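Local coordinates for choline/ethanolamine kinase family protein (Mesorhizobium loti, PDB 3DXQ) that probably phosphorylates ethanolamine or a related small alcohol such as choline, at residues N57-V60 and A61-A65; G201-D204 and P205-L209; L253-L256 and W257-Q261; R293-A296 and A297-G301. All coordinates share one frame; numbering follows the deposited sequence. Where two conformers were deposited one is given.

Interaction 1: N57-V60 and A61-A65; sequences NEAV and AAREA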
loop_
_atom_site.group_PDB
_atom_site.type_symbol
_atom_site.label_atom_id
_atom_site.label_comp_id
_atom_site.label_asym_id
_atom_site.label_seq_id
_atom_site.Cartn_x
_atom_site.Cartn_y
_atom_site.Cartn_z
ATOM N N ASN A 57 5.605 11.625 -9.160
ATOM C CA ASN A 57 4.452 11.516 -8.285
ATOM C C ASN A 57 4.895 11.398 -6.835
ATOM O O ASN A 57 4.457 12.174 -5.986
ATOM C CB ASN A 57 3.594 10.304 -8.657
ATOM C CG ASN A 57 2.320 10.227 -7.845
ATOM O OD1 ASN A 57 1.586 11.213 -7.738
ATOM N ND2 ASN A 57 2.043 9.058 -7.266
ATOM N N GLU A 58 5.783 10.441 -6.575
ATOM C CA GLU A 58 6.258 10.160 -5.225
ATOM C C GLU A 58 6.746 11.416 -4.541
ATOM O O GLU A 58 6.416 11.651 -3.385
ATOM C CB GLU A 58 7.378 9.114 -5.248
ATOM C CG GLU A 58 7.742 8.558 -3.870
ATOM C CD GLU A 58 8.932 7.643 -3.904
ATOM O OE1 GLU A 58 9.565 7.520 -4.971
ATOM O OE2 GLU A 58 9.234 7.043 -2.855
ATOM N N ALA A 59 7.525 12.222 -5.248
ATOM C CA ALA A 59 8.113 13.416 -4.638
ATOM C C ALA A 59 7.003 14.336 -4.113
ATOM O O ALA A 59 7.021 14.763 -2.958
ATOM C CB ALA A 59 9.043 14.151 -5.628
ATOM N N VAL A 60 6.022 14.609 -4.964
ATOM C CA VAL A 60 4.939 15.506 -4.593
ATOM C C VAL A 60 4.109 14.899 -3.473
ATOM O O VAL A 60 3.763 15.559 -2.505
ATOM C CB VAL A 60 4.029 15.818 -5.809
ATOM C CG1 VAL A 60 2.832 16.658 -5.380
ATOM C CG2 VAL A 60 4.836 16.493 -6.918
ATOM N N ALA A 61 3.819 13.619 -3.618
ATOM C CA ALA A 61 3.015 12.899 -2.657
ATOM C C ALA A 61 3.647 12.895 -1.265
ATOM O O ALA A 61 2.982 13.228 -0.282
ATOM C CB ALA A 61 2.758 11.469 -3.144
ATOM N N ALA A 62 4.925 12.525 -1.185
ATOM C CA ALA A 62 5.609 12.429 0.107
ATOM C C ALA A 62 5.664 13.790 0.782
ATOM O O ALA A 62 5.479 13.886 1.988
ATOM C CB ALA A 62 7.027 11.850 -0.041
ATOM N N ARG A 63 5.913 14.845 0.013
ATOM C CA ARG A 63 5.969 16.174 0.606
ATOM C C ARG A 63 4.635 16.565 1.196
ATOM O O ARG A 63 4.579 17.109 2.279
ATOM C CB ARG A 63 6.431 17.221 -0.385
ATOM C CG ARG A 63 7.917 17.154 -0.694
ATOM C CD ARG A 63 8.454 18.503 -1.143
ATOM N NE ARG A 63 9.856 18.425 -1.553
ATOM C CZ ARG A 63 10.277 18.009 -2.747
ATOM N NH1 ARG A 63 9.408 17.611 -3.680
ATOM N NH2 ARG A 63 11.582 17.975 -3.005
ATOM N N GLU A 64 3.559 16.239 0.501
ATOM C CA GLU A 64 2.212 16.520 1.001
ATOM C C GLU A 64 1.910 15.673 2.235
ATOM O O GLU A 64 1.390 16.181 3.239
ATOM C CB GLU A 64 1.171 16.298 -0.104
ATOM C CG GLU A 64 1.178 17.393 -1.182
ATOM C CD GLU A 64 0.546 18.695 -0.709
ATOM O OE1 GLU A 64 -0.701 18.773 -0.683
ATOM O OE2 GLU A 64 1.290 19.659 -0.389
ATOM N N ALA A 65 2.267 14.389 2.163
ATOM C CA ALA A 65 2.077 13.479 3.303
ATOM C C ALA A 65 2.851 13.992 4.513
ATOM O O ALA A 65 2.345 13.957 5.629
ATOM C CB ALA A 65 2.496 12.073 2.945
#
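Ala61 N donates to Asn57 O over 2.8 Å in a nearly straight bond (168°), and Ala62 N reaches Glu58 O over the same 2.8 Å. The next two bonds run longer: Arg63 N lies 3.2 Å from Ala59 O, Glu64 N 3.1 Å from Val60 O, and in both the donor is tilted from the plane of the carbonyl. Each carbonyl of 57-60 is thus taken by the amide four residues on. This turn belongs to helix 55-67, which accompanies the five-stranded antiparallel sheet of the N-terminal lobe and probably corresponds to helix αC of protein kinases; Ala62 packs on Val74 of that sheet, Ala61 on Ser200 on the other lobe's side. The polar ends of Asn57, Glu58 and Glu64 find partners outside the turn. Asn57 ND2 donates to Ser200 O, Glu58 OE1 forms a salt bridge with Arg55, and Glu64 OE1 accepts from Val123 N. Within the turn, the CG of Arg63 turns back beside its own backbone N (chi1 -74°), which sets it 3.4 Å from Ala59 O. From there the extended chain stands out from the helix and leans back, so that Arg63 NH1 lies 4.0 Å from Ala59 CB.

Interaction 2: G201-D204 and P205-L209; sequences GMND and PLWDL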
loop_
_atom_site.group_PDB
_atom_site.type_symbol
_atom_site.label_atom_id
_atom_site.label_comp_id
_atom_site.label_asym_id
_atom_site.label_seq_id
_atom_site.Cartn_x
_atom_site.Cartn_y
_atom_site.Cartn_z
ATOM N N GLY A 201 -2.350 8.477 -4.590
ATOM C CA GLY A 201 -3.347 9.080 -5.475
ATOM C C GLY A 201 -4.663 9.394 -4.747
ATOM O O GLY A 201 -4.862 9.011 -3.585
HETATM N N MSE A 202 -5.560 10.115 -5.415
HETATM C CA MSE A 202 -6.881 10.365 -4.872
HETATM C C MSE A 202 -7.598 9.032 -5.072
HETATM O O MSE A 202 -7.433 8.405 -6.120
HETATM C CB MSE A 202 -7.591 11.485 -5.629
HETATM C CG MSE A 202 -6.866 12.806 -5.633
HETATM SE SE MSE A 202 -6.361 13.350 -3.808
HETATM C CE MSE A 202 -8.208 13.577 -3.068
ATOM N N ASN A 203 -8.368 8.601 -4.069
ATOM C CA ASN A 203 -9.009 7.310 -4.076
ATOM C C ASN A 203 -10.124 7.262 -3.024
ATOM O O ASN A 203 -10.312 8.204 -2.238
ATOM C CB ASN A 203 -7.944 6.247 -3.766
ATOM C CG ASN A 203 -8.370 4.830 -4.157
ATOM O OD1 ASN A 203 -9.459 4.606 -4.666
ATOM N ND2 ASN A 203 -7.494 3.872 -3.905
ATOM N N ASP A 204 -10.890 6.171 -3.047
ATOM C CA ASP A 204 -11.859 5.868 -1.995
ATOM C C ASP A 204 -11.033 5.541 -0.755
ATOM O O ASP A 204 -10.309 4.555 -0.763
ATOM C CB ASP A 204 -12.682 4.664 -2.409
ATOM C CG ASP A 204 -13.770 4.319 -1.432
ATOM O OD1 ASP A 204 -13.754 4.827 -0.289
ATOM O OD2 ASP A 204 -14.638 3.503 -1.840
ATOM N N PRO A 205 -11.133 6.365 0.306
ATOM C CA PRO A 205 -10.339 6.188 1.502
ATOM C C PRO A 205 -10.333 4.772 2.035
ATOM O O PRO A 205 -9.329 4.347 2.603
ATOM C CB PRO A 205 -11.028 7.120 2.520
ATOM C CG PRO A 205 -12.329 7.480 1.923
ATOM C CD PRO A 205 -12.071 7.487 0.467
ATOM N N LEU A 206 -11.434 4.047 1.868
ATOM C CA LEU A 206 -11.518 2.677 2.369
ATOM C C LEU A 206 -10.700 1.668 1.574
ATOM O O LEU A 206 -10.602 0.492 1.959
ATOM C CB LEU A 206 -12.987 2.221 2.500
ATOM C CG LEU A 206 -13.803 3.096 3.442
ATOM C CD1 LEU A 206 -15.099 2.431 3.833
ATOM C CD2 LEU A 206 -12.980 3.513 4.683
ATOM N N TRP A 207 -10.106 2.103 0.471
ATOM C CA TRP A 207 -9.203 1.217 -0.253
ATOM C C TRP A 207 -7.969 0.971 0.611
ATOM O O TRP A 207 -7.461 -0.154 0.666
ATOM C CB TRP A 207 -8.755 1.808 -1.576
ATOM C CG TRP A 207 -7.557 1.130 -2.084
ATOM C CD1 TRP A 207 -6.259 1.434 -1.786
ATOM C CD2 TRP A 207 -7.522 0.013 -2.971
ATOM N NE1 TRP A 207 -5.411 0.568 -2.439
ATOM C CE2 TRP A 207 -6.159 -0.306 -3.184
ATOM C CE3 TRP A 207 -8.502 -0.738 -3.617
ATOM C CZ2 TRP A 207 -5.759 -1.345 -3.997
ATOM C CZ3 TRP A 207 -8.106 -1.780 -4.434
ATOM C CH2 TRP A 207 -6.743 -2.080 -4.614
ATOM N N ASP A 208 -7.491 2.030 1.264
ATOM C CA ASP A 208 -6.338 1.945 2.143
ATOM C C ASP A 208 -6.567 0.962 3.276
ATOM O O ASP A 208 -5.688 0.128 3.577
ATOM C CB ASP A 208 -5.988 3.336 2.726
ATOM C CG ASP A 208 -5.147 4.194 1.771
ATOM O OD1 ASP A 208 -4.746 3.696 0.681
ATOM O OD2 ASP A 208 -4.854 5.364 2.132
ATOM N N LEU A 209 -7.738 1.068 3.905
ATOM C CA LEU A 209 -8.111 0.152 5.001
ATOM C C LEU A 209 -8.177 -1.279 4.504
ATOM O O LEU A 209 -7.632 -2.185 5.139
ATOM C CB LEU A 209 -9.427 0.554 5.685
ATOM C CG LEU A 209 -9.265 1.692 6.714
ATOM C CD1 LEU A 209 -8.788 3.017 6.092
ATOM C CD2 LEU A 209 -10.540 1.953 7.498
#
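The capping turn that carries the chain from strand 201-203 into helix 206-215 is built on Asp204, which follows the strand and grips the first turn twice. Its OD1 accepts from Leu206 N at 3.3 Å, the donor coming from above the carboxylate plane, while its backbone O takes Trp207 N at 2.8 Å. With CG anti to the backbone N (chi1 -176°), the carboxylate swings forward over Pro205 to meet that amide. OD1 also forms a salt bridge with Arg242, and OD2 is hydrogen-bonded to Tyr246 OH. Asn203 turns its amide over one face of the Trp207 indole, Asn203 ND2 3.3 Å from Trp207 CG, with the two planes 37° apart; its OD1 accepts Asp204 N at 2.7 Å. An alanine in place of Asp204 would probably leave Leu206 N without its cap and Arg242 without this carboxylate partner. Trp207 NE1 donates to Cys178 O, while Asp208 accepts from the amides of His177 and Cys178, much as the invariant αF aspartate of protein kinases holds the catalytic loop. A single buried carboxylate therefore joins helix start, arginine and tyrosine, and its negative charge is likely to be stabilised by them.

Interaction 3: L253-L256 and W257-Q261; sequences LWTL and WGLIQ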
loop_
_atom_site.group_PDB
_atom_site.type_symbol
_atom_site.label_atom_id
_atom_site.label_comp_id
_atom_site.label_asym_id
_atom_site.label_seq_id
_atom_site.Cartn_x
_atom_site.Cartn_y
_atom_site.Cartn_z
ATOM N N LEU A 253 -6.176 -7.348 -8.106
ATOM C CA LEU A 253 -5.279 -6.425 -8.806
ATOM C C LEU A 253 -3.879 -7.000 -8.888
ATOM O O LEU A 253 -3.329 -7.186 -9.974
ATOM C CB LEU A 253 -5.228 -5.072 -8.092
ATOM C CG LEU A 253 -4.295 -4.030 -8.709
ATOM C CD1 LEU A 253 -4.824 -3.678 -10.095
ATOM C CD2 LEU A 253 -4.154 -2.789 -7.828
ATOM N N TRP A 254 -3.327 -7.302 -7.720
ATOM C CA TRP A 254 -1.991 -7.847 -7.616
ATOM C C TRP A 254 -1.897 -9.249 -8.223
ATOM O O TRP A 254 -0.898 -9.581 -8.854
ATOM C CB TRP A 254 -1.533 -7.826 -6.165
ATOM C CG TRP A 254 -1.272 -6.431 -5.702
ATOM C CD1 TRP A 254 -1.995 -5.706 -4.804
ATOM C CD2 TRP A 254 -0.203 -5.589 -6.130
ATOM N NE1 TRP A 254 -1.442 -4.461 -4.642
ATOM C CE2 TRP A 254 -0.337 -4.365 -5.446
ATOM C CE3 TRP A 254 0.863 -5.756 -7.030
ATOM C CZ2 TRP A 254 0.554 -3.313 -5.626
ATOM C CZ3 TRP A 254 1.746 -4.710 -7.213
ATOM C CH2 TRP A 254 1.586 -3.502 -6.511
ATOM N N THR A 255 -2.923 -10.073 -8.051
ATOM C CA THR A 255 -2.907 -11.392 -8.683
ATOM C C THR A 255 -2.617 -11.268 -10.179
ATOM O O THR A 255 -1.707 -11.921 -10.695
ATOM C CB THR A 255 -4.235 -12.115 -8.509
ATOM O OG1 THR A 255 -4.368 -12.523 -7.144
ATOM C CG2 THR A 255 -4.308 -13.346 -9.412
ATOM N N LEU A 256 -3.388 -10.419 -10.859
ATOM C CA LEU A 256 -3.226 -10.186 -12.300
ATOM C C LEU A 256 -1.850 -9.626 -12.650
ATOM O O LEU A 256 -1.247 -10.036 -13.639
ATOM C CB LEU A 256 -4.312 -9.238 -12.813
ATOM C CG LEU A 256 -5.753 -9.745 -12.761
ATOM C CD1 LEU A 256 -6.708 -8.652 -13.193
ATOM C CD2 LEU A 256 -5.928 -10.969 -13.626
ATOM N N TRP A 257 -1.369 -8.691 -11.837
ATOM C CA TRP A 257 -0.015 -8.139 -11.986
ATOM C C TRP A 257 1.063 -9.227 -11.906
ATOM O O TRP A 257 2.019 -9.236 -12.696
ATOM C CB TRP A 257 0.241 -7.115 -10.890
ATOM C CG TRP A 257 1.621 -6.582 -10.864
ATOM C CD1 TRP A 257 2.094 -5.515 -11.561
ATOM C CD2 TRP A 257 2.711 -7.059 -10.064
ATOM N NE1 TRP A 257 3.416 -5.295 -11.255
ATOM C CE2 TRP A 257 3.820 -6.227 -10.333
ATOM C CE3 TRP A 257 2.856 -8.103 -9.139
ATOM C CZ2 TRP A 257 5.073 -6.409 -9.712
ATOM C CZ3 TRP A 257 4.104 -8.289 -8.522
ATOM C CH2 TRP A 257 5.196 -7.445 -8.816
ATOM N N GLY A 258 0.902 -10.126 -10.931
ATOM C CA GLY A 258 1.821 -11.244 -10.707
ATOM C C GLY A 258 1.845 -12.233 -11.861
ATOM O O GLY A 258 2.894 -12.814 -12.163
ATOM N N LEU A 259 0.693 -12.441 -12.500
ATOM C CA LEU A 259 0.631 -13.278 -13.706
ATOM C C LEU A 259 1.404 -12.615 -14.857
ATOM O O LEU A 259 2.080 -13.302 -15.636
ATOM C CB LEU A 259 -0.815 -13.580 -14.108
ATOM C CG LEU A 259 -1.461 -14.793 -13.417
ATOM C CD1 LEU A 259 -1.348 -14.703 -11.922
ATOM C CD2 LEU A 259 -2.925 -14.975 -13.805
ATOM N N ILE A 260 1.335 -11.283 -14.936
ATOM C CA ILE A 260 2.080 -10.514 -15.947
ATOM C C ILE A 260 3.606 -10.679 -15.735
ATOM O O ILE A 260 4.358 -10.817 -16.698
ATOM C CB ILE A 260 1.633 -9.002 -15.962
ATOM C CG1 ILE A 260 0.165 -8.882 -16.415
ATOM C CG2 ILE A 260 2.558 -8.126 -16.826
ATOM C CD1 ILE A 260 -0.142 -9.415 -17.782
ATOM N N GLN A 261 4.043 -10.693 -14.476
ATOM C CA GLN A 261 5.447 -10.930 -14.144
ATOM C C GLN A 261 5.867 -12.356 -14.464
ATOM O O GLN A 261 6.998 -12.571 -14.915
ATOM C CB GLN A 261 5.717 -10.649 -12.661
ATOM C CG GLN A 261 5.342 -9.250 -12.242
ATOM C CD GLN A 261 5.720 -8.256 -13.306
ATOM O OE1 GLN A 261 6.880 -8.196 -13.716
ATOM N NE2 GLN A 261 4.739 -7.507 -13.801
#
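Trp254 drives the edge of its six-membered ring into one face of Trp257, an edge-to-face (T-shaped) pair with planes at 80°. CZ3 of Trp254 stands 3.8 Å above the Trp257 ring, over its centre, and the closest carbons, Trp254 CE3 and Trp257 CE3, are 3.7 Å apart. The centroids of the six-membered ring of Trp254 and the five-membered ring of Trp257 are separated by 5.2 Å. Two different first torsions bring this about: Trp254 keeps CG beside its backbone N (chi1 -71°), whereas Trp257 has CG anti to its own backbone N (chi1 175°), so that the two indoles, about one turn apart, converge. On the opposite face of Trp257, Gln261 CG lies 3.7 Å above the plane, offset toward the rim, so the indole is sandwiched between an aromatic edge and an aliphatic chain. All this sits on helix 237-263, a long helix of the larger, helical lobe. Trp254 also touches Asp179, in the loop carrying the HxDxxxxN sequence characteristic of this kinase-like family, and Trp257 touches Tyr137 of helix 130-141. With an alanine at Trp257, the edge of Trp254 and Gln261 CG would probably both lose the surface they rest on, leaving Trp254 held less firmly on this side. On another side of the helix, Thr255 and Leu259 lie alongside each other, CG2 of the threonine 4.1 Å from CD1 of the leucine; Thr255 OG1 is hydrogen-bonded to Asp251 O one turn earlier. Beneath the side chains, Gly258 N donates to Trp254 O at 2.8 Å and Ile260 N to Leu256 O at 3.1 Å.

Interaction 4: R293-A296 and A297-G301; sequences RHLA and AVRMG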
loop_
_atom_site.group_PDB
_atom_site.type_symbol
_atom_site.label_atom_id
_atom_site.label_comp_id
_atom_site.label_asym_id
_atom_site.label_seq_id
_atom_site.Cartn_x
_atom_site.Cartn_y
_atom_site.Cartn_z
ATOM N N ARG A 293 -23.535 -10.502 1.196
ATOM C CA ARG A 293 -24.163 -9.551 2.139
ATOM C C ARG A 293 -23.440 -8.214 2.171
ATOM O O ARG A 293 -24.075 -7.156 2.181
ATOM C CB ARG A 293 -24.215 -10.113 3.563
ATOM C CG ARG A 293 -25.597 -10.499 4.047
ATOM C CD ARG A 293 -25.495 -11.237 5.375
ATOM N NE ARG A 293 -25.276 -12.681 5.194
ATOM C CZ ARG A 293 -24.486 -13.447 5.951
ATOM N NH1 ARG A 293 -23.762 -12.924 6.940
ATOM N NH2 ARG A 293 -24.387 -14.746 5.690
ATOM N N HIS A 294 -22.112 -8.266 2.204
ATOM C CA HIS A 294 -21.302 -7.053 2.180
ATOM C C HIS A 294 -21.493 -6.283 0.877
ATOM O O HIS A 294 -21.510 -5.043 0.868
ATOM C CB HIS A 294 -19.825 -7.382 2.383
ATOM C CG HIS A 294 -19.468 -7.682 3.801
ATOM N ND1 HIS A 294 -18.795 -8.822 4.175
ATOM C CD2 HIS A 294 -19.696 -6.988 4.940
ATOM C CE1 HIS A 294 -18.628 -8.825 5.484
ATOM N NE2 HIS A 294 -19.169 -7.724 5.973
ATOM N N LEU A 295 -21.633 -7.036 -0.209
ATOM C CA LEU A 295 -21.826 -6.470 -1.525
ATOM C C LEU A 295 -23.186 -5.782 -1.567
ATOM O O LEU A 295 -23.297 -4.605 -1.934
ATOM C CB LEU A 295 -21.746 -7.579 -2.564
ATOM C CG LEU A 295 -21.498 -7.195 -4.016
ATOM C CD1 LEU A 295 -20.132 -6.541 -4.107
ATOM C CD2 LEU A 295 -21.604 -8.422 -4.948
ATOM N N ALA A 296 -24.206 -6.515 -1.137
ATOM C CA ALA A 296 -25.581 -6.013 -1.083
ATOM C C ALA A 296 -25.692 -4.756 -0.218
ATOM O O ALA A 296 -26.468 -3.864 -0.537
ATOM C CB ALA A 296 -26.499 -7.088 -0.579
ATOM N N ALA A 297 -24.913 -4.693 0.864
ATOM C CA ALA A 297 -24.863 -3.511 1.748
ATOM C C ALA A 297 -24.211 -2.311 1.049
ATOM O O ALA A 297 -24.626 -1.167 1.257
ATOM C CB ALA A 297 -24.118 -3.847 3.010
ATOM N N VAL A 298 -23.182 -2.552 0.236
ATOM C CA VAL A 298 -22.582 -1.461 -0.530
ATOM C C VAL A 298 -23.535 -0.975 -1.605
ATOM O O VAL A 298 -23.637 0.247 -1.812
ATOM C CB VAL A 298 -21.236 -1.831 -1.180
ATOM C CG1 VAL A 298 -20.758 -0.720 -2.082
ATOM C CG2 VAL A 298 -20.185 -2.083 -0.113
ATOM N N ARG A 299 -24.235 -1.906 -2.266
ATOM C CA ARG A 299 -25.179 -1.554 -3.334
ATOM C C ARG A 299 -26.353 -0.734 -2.781
ATOM O O ARG A 299 -26.812 0.223 -3.415
ATOM C CB ARG A 299 -25.695 -2.813 -4.079
ATOM C CG ARG A 299 -26.186 -2.507 -5.495
ATOM C CD ARG A 299 -26.630 -3.739 -6.278
ATOM N NE ARG A 299 -25.652 -4.831 -6.286
ATOM C CZ ARG A 299 -24.694 -5.016 -7.197
ATOM N NH1 ARG A 299 -24.533 -4.174 -8.213
ATOM N NH2 ARG A 299 -23.873 -6.057 -7.078
HETATM N N MSE A 300 -26.792 -1.103 -1.583
HETATM C CA MSE A 300 -27.925 -0.456 -0.920
HETATM C C MSE A 300 -27.606 0.930 -0.355
HETATM O O MSE A 300 -28.504 1.761 -0.195
HETATM C CB MSE A 300 -28.443 -1.356 0.205
HETATM C CG MSE A 300 -29.290 -2.508 -0.279
HETATM SE SE MSE A 300 -31.101 -1.893 -0.591
HETATM C CE MSE A 300 -31.672 -1.699 1.291
ATOM N N GLY A 301 -26.333 1.182 -0.057
ATOM C CA GLY A 301 -25.913 2.452 0.516
ATOM C C GLY A 301 -26.832 2.896 1.636
ATOM O O GLY A 301 -27.207 4.043 1.734
ATOM O OXT GLY A 301 -27.269 2.124 2.468
#
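Leu295 and Arg299 lie side by side one turn apart and point the same way. The leucine meets the arginine at the edge of the guanidinium, close to its plane: Leu295 CD2 is 3.9 Å from Arg299 NH2. Each has CG anti to the backbone N (chi1 -162° for Leu295 and -156° for Arg299), which makes the two chains leave the helix in step; a bend in the arginine at chi3 (-51°) then brings its flat end round toward the leucine methyl. The contact is apolar against a charged group, and the hydrogen bond of NH2 goes to Gly161 O. Both residues belong to helix 289-300, the last of the chain, which packs at the edge of the helical lobe: Leu295 and Arg299 rest on helix 152-167, at Ala165 among others, while His294 and Val298 lean on helix 237-263. Val298 leaves the helix on a neighbouring side, its CG2 3.4 Å from His294 O. The backbone supplies the regular bonds of the turn, each amide from Ala297 to Met300 donating to the carbonyl four residues earlier, as Arg299 N does to Leu295 O at 2.9 Å. Toward the end the bonding weakens, with Gly301 N making a weak bond of 3.2 Å to Ala297 O, and Arg299 O accepts from His169 NE2, outside the helix. Gly301 itself, at positive phi, carries the terminal carboxylate.

The four contacts follow one another in series from the N terminus; each joins two consecutive segments within one helix or turn, so none closes a long loop, and none nests in or crosses another. Interaction 1 lies on the helix beside the N-lobe sheet, with nearest atoms about 5 Å from interaction 2; the residue just before 201-204 reaches helix 55-67. Interaction 2 opens helix 206-215 in the core of the helical lobe. It touches interaction 3 directly, Trp207 CH2 lying 4.2 Å from Leu253 CD2. The earlier part of helix 237-263, before interaction 3, meets interaction 4: its Arg242 pairs with Asp204 and packs against Val298, tying the C-terminal helix to the core.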